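Local coordinates for surface presentation of antigens protein SpaO (PDB 4TT9) that is required for type III secretion of the Ipa invasion antigens and for host-cell invasion, here represented by its C-terminal SpoA domain, a part of the C-ring, at residues 56-67 and 77-85. Sequence-based numbering, arbitrary orientation.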
loop_
_atom_site.group_PDB
_atom_site.type_symbol
_atom_site.label_atom_id
_atom_site.label_comp_id
_atom_site.label_asym_id
_atom_site.label_seq_id
_atom_site.Cartn_x
_atom_site.Cartn_y
_atom_site.Cartn_z
ATOM N N ILE B 56 -2.387 5.853 4.813
ATOM C CA ILE B 56 -1.482 6.749 4.121
ATOM C C ILE B 56 -0.383 7.162 5.080
ATOM O O ILE B 56 -0.659 7.679 6.163
ATOM C CB ILE B 56 -2.217 7.960 3.550
ATOM C CG1 ILE B 56 -3.512 7.494 2.880
ATOM C CG2 ILE B 56 -1.325 8.717 2.564
ATOM C CD1 ILE B 56 -4.374 8.600 2.317
ATOM N N LYS B 57 0.859 6.904 4.677
ATOM C CA LYS B 57 2.014 7.166 5.512
ATOM C C LYS B 57 2.915 8.178 4.838
ATOM O O LYS B 57 3.085 8.150 3.622
ATOM C CB LYS B 57 2.805 5.884 5.763
ATOM C CG LYS B 57 2.200 4.933 6.782
ATOM C CD LYS B 57 3.228 3.876 7.154
ATOM C CE LYS B 57 2.782 3.017 8.317
ATOM N NZ LYS B 57 3.781 1.943 8.597
ATOM N N VAL B 58 3.482 9.078 5.628
ATOM C CA VAL B 58 4.471 10.005 5.113
ATOM C C VAL B 58 5.746 9.794 5.912
ATOM O O VAL B 58 5.736 9.966 7.127
ATOM C CB VAL B 58 4.008 11.456 5.264
ATOM C CG1 VAL B 58 5.107 12.409 4.844
ATOM C CG2 VAL B 58 2.760 11.696 4.439
ATOM N N ASN B 59 6.831 9.415 5.240
ATOM C CA ASN B 59 8.081 9.080 5.925
ATOM C C ASN B 59 7.898 8.122 7.093
ATOM O O ASN B 59 8.565 8.264 8.124
ATOM C CB ASN B 59 8.839 10.337 6.381
ATOM C CG ASN B 59 9.336 11.156 5.219
ATOM O OD1 ASN B 59 9.324 10.697 4.082
ATOM N ND2 ASN B 59 9.782 12.366 5.492
ATOM N N GLY B 60 6.988 7.162 6.930
ATOM C CA GLY B 60 6.758 6.154 7.945
ATOM C C GLY B 60 5.721 6.554 8.973
ATOM O O GLY B 60 5.337 5.737 9.808
ATOM N N SER B 61 5.271 7.805 8.922
ATOM C CA SER B 61 4.254 8.296 9.856
ATOM C C SER B 61 2.833 8.160 9.302
ATOM O O SER B 61 2.566 8.555 8.175
ATOM C CB SER B 61 4.514 9.765 10.229
ATOM O OG SER B 61 5.466 9.907 11.274
ATOM N N LEU B 62 1.931 7.613 10.115
ATOM C CA LEU B 62 0.514 7.520 9.780
ATOM C C LEU B 62 -0.109 8.894 9.757
ATOM O O LEU B 62 -0.249 9.530 10.798
ATOM C CB LEU B 62 -0.226 6.693 10.830
ATOM C CG LEU B 62 -1.658 6.262 10.481
ATOM C CD1 LEU B 62 -1.626 5.227 9.373
ATOM C CD2 LEU B 62 -2.431 5.735 11.682
ATOM N N VAL B 63 -0.512 9.350 8.581
ATOM C CA VAL B 63 -1.112 10.667 8.480
ATOM C C VAL B 63 -2.573 10.601 8.072
ATOM O O VAL B 63 -3.232 11.629 7.987
ATOM C CB VAL B 63 -0.357 11.528 7.478
ATOM C CG1 VAL B 63 1.008 11.863 8.006
ATOM C CG2 VAL B 63 -0.231 10.794 6.175
ATOM N N GLY B 64 -3.082 9.403 7.811
ATOM C CA GLY B 64 -4.476 9.273 7.421
ATOM C C GLY B 64 -4.824 7.943 6.798
ATOM O O GLY B 64 -4.013 7.023 6.788
ATOM N N HIS B 65 -6.042 7.850 6.276
ATOM C CA HIS B 65 -6.559 6.618 5.691
ATOM C C HIS B 65 -7.394 6.941 4.468
ATOM O O HIS B 65 -8.109 7.937 4.448
ATOM C CB HIS B 65 -7.422 5.875 6.709
ATOM C CG HIS B 65 -6.748 5.661 8.029
ATOM N ND1 HIS B 65 -6.113 4.480 8.357
ATOM C CD2 HIS B 65 -6.613 6.470 9.106
ATOM C CE1 HIS B 65 -5.617 4.575 9.581
ATOM N NE2 HIS B 65 -5.906 5.774 10.054
ATOM N N GLY B 66 -7.311 6.113 3.440
ATOM C CA GLY B 66 -8.062 6.391 2.233
ATOM C C GLY B 66 -8.712 5.185 1.580
ATOM O O GLY B 66 -8.510 4.044 1.994
ATOM N N GLU B 67 -9.483 5.440 0.535
ATOM C CA GLU B 67 -10.181 4.377 -0.166
ATOM C C GLU B 67 -9.691 4.331 -1.602
ATOM O O GLU B 67 -9.607 5.360 -2.266
ATOM C CB GLU B 67 -11.686 4.643 -0.138
ATOM C CG GLU B 67 -12.180 5.180 1.204
ATOM C CD GLU B 67 -13.470 5.972 1.089
ATOM O OE1 GLU B 67 -14.281 5.646 0.193
ATOM O OE2 GLU B 67 -13.670 6.915 1.893
ATOM N N ILE B 77 -6.841 7.479 -4.687
ATOM C CA ILE B 77 -7.106 7.192 -3.281
ATOM C C ILE B 77 -7.880 8.346 -2.687
ATOM O O ILE B 77 -7.307 9.394 -2.387
ATOM C CB ILE B 77 -5.807 6.926 -2.464
ATOM C CG1 ILE B 77 -5.278 5.524 -2.746
ATOM C CG2 ILE B 77 -6.062 7.014 -0.964
ATOM C CD1 ILE B 77 -4.313 5.464 -3.888
ATOM N N GLU B 78 -9.192 8.165 -2.548
ATOM C CA GLU B 78 -10.028 9.170 -1.911
ATOM C C GLU B 78 -9.708 9.160 -0.426
ATOM O O GLU B 78 -9.509 8.096 0.160
ATOM C CB GLU B 78 -11.509 8.892 -2.150
ATOM C CG GLU B 78 -12.433 10.015 -1.669
ATOM C CD GLU B 78 -13.899 9.750 -1.955
ATOM O OE1 GLU B 78 -14.205 8.967 -2.881
ATOM O OE2 GLU B 78 -14.748 10.332 -1.250
ATOM N N ILE B 79 -9.641 10.343 0.177
ATOM C CA ILE B 79 -9.216 10.458 1.567
ATOM C C ILE B 79 -10.410 10.477 2.515
ATOM O O ILE B 79 -11.345 11.260 2.353
ATOM C CB ILE B 79 -8.335 11.703 1.781
ATOM C CG1 ILE B 79 -7.184 11.700 0.781
ATOM C CG2 ILE B 79 -7.789 11.750 3.201
ATOM C CD1 ILE B 79 -6.469 13.005 0.717
ATOM N N SER B 80 -10.362 9.604 3.511
ATOM C CA SER B 80 -11.473 9.443 4.429
ATOM C C SER B 80 -11.117 9.986 5.797
ATOM O O SER B 80 -12.006 10.317 6.581
ATOM C CB SER B 80 -11.869 7.971 4.528
ATOM O OG SER B 80 -10.742 7.146 4.769
ATOM N N SER B 81 -9.818 10.067 6.078
ATOM C CA SER B 81 -9.322 10.666 7.313
ATOM C C SER B 81 -7.892 11.171 7.130
ATOM O O SER B 81 -7.102 10.558 6.422
ATOM C CB SER B 81 -9.422 9.687 8.490
ATOM O OG SER B 81 -8.890 8.414 8.180
ATOM N N TRP B 82 -7.574 12.304 7.751
ATOM C CA TRP B 82 -6.251 12.905 7.628
ATOM C C TRP B 82 -5.854 13.501 8.962
ATOM O O TRP B 82 -6.562 14.345 9.494
ATOM C CB TRP B 82 -6.261 13.990 6.566
ATOM C CG TRP B 82 -4.917 14.270 6.007
ATOM C CD1 TRP B 82 -4.200 15.414 6.142
ATOM C CD2 TRP B 82 -4.113 13.383 5.222
ATOM N NE1 TRP B 82 -3.009 15.305 5.473
ATOM C CE2 TRP B 82 -2.930 14.062 4.903
ATOM C CE3 TRP B 82 -4.286 12.077 4.753
ATOM C CZ2 TRP B 82 -1.914 13.479 4.141
ATOM C CZ3 TRP B 82 -3.286 11.502 3.994
ATOM C CH2 TRP B 82 -2.118 12.199 3.693
ATOM N N MET B 83 -4.711 13.080 9.486
ATOM C CA MET B 83 -4.417 13.250 10.903
ATOM C C MET B 83 -3.313 14.260 11.239
ATOM O O MET B 83 -2.594 14.078 12.221
ATOM C CB MET B 83 -4.069 11.882 11.498
ATOM C CG MET B 83 -5.147 10.831 11.264
ATOM S SD MET B 83 -4.511 9.147 11.188
ATOM C CE MET B 83 -3.632 9.038 12.740
ATOM N N VAL B 84 -3.192 15.329 10.454
ATOM C CA VAL B 84 -2.136 16.320 10.693
ATOM C C VAL B 84 -2.392 17.643 9.971
ATOM O O VAL B 84 -3.013 17.667 8.911
ATOM C CB VAL B 84 -0.745 15.770 10.282
ATOM C CG1 VAL B 84 -0.590 15.767 8.768
ATOM C CG2 VAL B 84 0.368 16.573 10.943
ATOM N N LYS B 85 -1.925 18.744 10.550
ATOM C CA LYS B 85 -2.057 20.042 9.892
ATOM C C LYS B 85 -0.891 20.965 10.198
ATOM O O LYS B 85 -0.684 21.952 9.499
ATOM C CB LYS B 85 -3.379 20.719 10.256
ATOM C CG LYS B 85 -4.054 21.413 9.080
ATOM C CD LYS B 85 -5.384 22.022 9.486
ATOM C CE LYS B 85 -6.291 21.008 10.165
ATOM N NZ LYS B 85 -7.592 21.613 10.581
#
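Three donors converge on one carbonyl oxygen, His65 O: the backbone N of Ser80 and of Ser81, both in the carbonyl plane, and Ser80 OG, 2.8 Å from His65 O and well above that plane. A chi1 of 50° tucks Ser80 OG between its own backbone N and carbonyl carbon. This is a classic beta bulge, with Ser80 and Ser81 both facing His65, and the register slips by one residue where the chain turns at Ser80. Antiparallel bonds flank it: Glu67 N meets Glu78 O at 2.7 Å on one side, Met83 N reaches Val63 O at 2.6 Å on the other.

With no side chain at Gly64, Trp82 CE3 comes to 3.9 Å from Gly64 CA. Val63 O sits over one face of the indole, and Val63 CB makes a CH-pi contact with the six-membered ring. Ile56 comes in at the ring edge, its CD1 3.5 Å from Trp82 CZ3. On the sheet face that carries His65 and Ser81, Ser81 OG touches the His65 ring edge; His65 ND1 is hydrogen-bonded to Asn55 OD1.

In this SpoA domain, strand 61-70 pairs with 54-58 and with hairpin partner 75-79 and 81-82; Ile77 and Glu78 continue the sheet into an antiparallel strand of the second subunit.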